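Local coordinates for protein ADP/ATP-dependent NAD(P)H-hydrate dehydratase (Bacillus subtilis, PDB 3RPZ) that dehydrates the hydrated, damaged forms of NADH and NADPH back to the intact cofactors, in a reaction dependent on ADP or ATP, at residues Gly28-Leu34 with Thr98-Ile102. Numbering follows the deposited sequence.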
loop_
_atom_site.group_PDB
_atom_site.type_symbol
_atom_site.label_atom_id
_atom_site.label_comp_id
_atom_site.label_asym_id
_atom_site.label_seq_id
_atom_site.Cartn_x
_atom_site.Cartn_y
_atom_site.Cartn_z
ATOM N N GLY A 28 1.369 -2.223 -27.388
ATOM C CA GLY A 28 2.315 -1.689 -28.334
ATOM C C GLY A 28 1.848 -0.508 -29.124
ATOM O O GLY A 28 2.653 0.368 -29.522
ATOM N N THR A 29 0.543 -0.432 -29.385
ATOM C CA THR A 29 -0.046 0.733 -30.055
ATOM C C THR A 29 0.310 2.024 -29.349
ATOM O O THR A 29 0.548 3.074 -29.977
ATOM C CB THR A 29 -1.572 0.591 -30.078
ATOM O OG1 THR A 29 -1.933 -0.703 -30.628
ATOM C CG2 THR A 29 -2.216 1.741 -30.837
ATOM N N TYR A 30 0.315 1.962 -28.020
ATOM C CA TYR A 30 0.570 3.131 -27.186
ATOM C C TYR A 30 2.009 3.305 -26.724
ATOM O O TYR A 30 2.305 4.197 -25.970
ATOM C CB TYR A 30 -0.440 3.219 -26.042
ATOM C CG TYR A 30 -1.828 3.162 -26.578
ATOM C CD1 TYR A 30 -2.405 4.263 -27.167
ATOM C CD2 TYR A 30 -2.524 1.983 -26.558
ATOM C CE1 TYR A 30 -3.673 4.165 -27.710
ATOM C CE2 TYR A 30 -3.745 1.883 -27.067
ATOM C CZ TYR A 30 -4.328 2.961 -27.636
ATOM O OH TYR A 30 -5.576 2.767 -28.154
ATOM N N GLY A 31 2.884 2.429 -27.187
ATOM C CA GLY A 31 4.323 2.581 -27.007
ATOM C C GLY A 31 4.865 2.229 -25.641
ATOM O O GLY A 31 4.109 2.075 -24.677
ATOM N N THR A 32 6.188 2.110 -25.599
ATOM C CA THR A 32 6.972 1.924 -24.386
ATOM C C THR A 32 7.706 3.207 -24.088
ATOM O O THR A 32 8.444 3.707 -24.925
ATOM C CB THR A 32 7.962 0.797 -24.524
ATOM O OG1 THR A 32 7.242 -0.419 -24.878
ATOM C CG2 THR A 32 8.709 0.580 -23.208
ATOM N N ALA A 33 7.464 3.780 -22.923
ATOM C CA ALA A 33 8.151 4.969 -22.432
ATOM C C ALA A 33 9.287 4.592 -21.511
ATOM O O ALA A 33 9.241 3.548 -20.883
ATOM C CB ALA A 33 7.183 5.897 -21.716
ATOM N N LEU A 34 10.318 5.426 -21.466
ATOM C CA LEU A 34 11.403 5.314 -20.513
ATOM C C LEU A 34 11.386 6.481 -19.562
ATOM O O LEU A 34 11.366 7.632 -20.000
ATOM C CB LEU A 34 12.733 5.274 -21.237
ATOM C CG LEU A 34 13.972 5.130 -20.368
ATOM C CD1 LEU A 34 14.068 3.801 -19.586
ATOM C CD2 LEU A 34 15.244 5.309 -21.212
ATOM N N THR A 98 14.292 1.043 -28.411
ATOM C CA THR A 98 13.447 2.095 -29.012
ATOM C C THR A 98 12.352 2.424 -28.011
ATOM O O THR A 98 11.629 1.524 -27.521
ATOM C CB THR A 98 12.789 1.669 -30.346
ATOM O OG1 THR A 98 13.830 1.313 -31.256
ATOM C CG2 THR A 98 11.972 2.796 -30.998
ATOM N N TYR A 99 12.232 3.711 -27.720
ATOM C CA TYR A 99 11.172 4.191 -26.848
ATOM C C TYR A 99 10.286 5.193 -27.593
ATOM O O TYR A 99 10.752 5.939 -28.492
ATOM C CB TYR A 99 11.766 4.849 -25.587
ATOM C CG TYR A 99 12.490 3.853 -24.747
ATOM C CD1 TYR A 99 11.798 2.913 -23.999
ATOM C CD2 TYR A 99 13.876 3.792 -24.729
ATOM C CE1 TYR A 99 12.423 1.980 -23.238
ATOM C CE2 TYR A 99 14.506 2.854 -23.976
ATOM C CZ TYR A 99 13.779 1.926 -23.255
ATOM O OH TYR A 99 14.410 0.967 -22.463
ATOM N N ARG A 100 9.017 5.217 -27.234
ATOM C CA ARG A 100 8.055 6.180 -27.758
ATOM C C ARG A 100 8.317 7.621 -27.275
ATOM O O ARG A 100 8.061 8.565 -27.972
ATOM C CB ARG A 100 6.630 5.700 -27.491
ATOM C CG ARG A 100 5.537 6.647 -27.915
ATOM C CD ARG A 100 5.100 6.533 -29.334
ATOM N NE ARG A 100 4.847 5.203 -29.854
ATOM C CZ ARG A 100 3.658 4.625 -29.952
ATOM N NH1 ARG A 100 3.577 3.439 -30.498
ATOM N NH2 ARG A 100 2.565 5.191 -29.490
ATOM N N ALA A 101 8.800 7.733 -26.048
ATOM C CA ALA A 101 9.079 9.007 -25.389
ATOM C C ALA A 101 9.970 8.699 -24.195
ATOM O O ALA A 101 9.893 7.575 -23.641
ATOM C CB ALA A 101 7.792 9.714 -24.934
ATOM N N ILE A 102 10.760 9.651 -23.745
ATOM C CA ILE A 102 11.699 9.485 -22.627
ATOM C C ILE A 102 11.582 10.705 -21.720
ATOM O O ILE A 102 11.548 11.837 -22.236
ATOM C CB ILE A 102 13.150 9.353 -23.123
ATOM C CG1 ILE A 102 13.261 8.177 -24.090
ATOM C CG2 ILE A 102 14.137 9.258 -21.939
ATOM C CD1 ILE A 102 14.634 8.051 -24.775
#
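The ring of Y99 lies with one face against L34, whose CB stands over the ring centre, 3.7 Å from the centroid and 8° off the ring normal. Both methyls of L34 continue over this face, because chi1 of -179° turns CG away from the backbone N; CD2 meets CE2 of Y99 at 3.8 Å and CD1 lies near the hydroxyl end. At the ring edge, in its plane, sits T32 O, while CG2 of T32 touches CD1 and CE1. Cutting Y99 back to an alanine is likely to uncover the side chain of L34 and take from CG2 of T32 its contact with the ring. Here two neighbouring parallel strands, 32-36 and 101-104, begin side by side in the central sheet of this ribokinase-like fold; R100 N donates to T32 O (2.8 Å) and L34 N to A101 O (3.1 Å). R100 runs the other way, toward the end of a 3-10 segment, 28-30, whose G28 touches the bound NADPH hydrate. Bent at chi2 and chi3, the R100 side chain grips T29 O end-on with NH1 and NH2 (3.1 and 3.0 Å), the oxygen in the guanidinium plane, both nitrogens on one face of the carbonyl plane, NH1 well above it and NH2 closer to it. One guanidinium face rests on G31 N, and NH2 has a further, weak bond to C230 O.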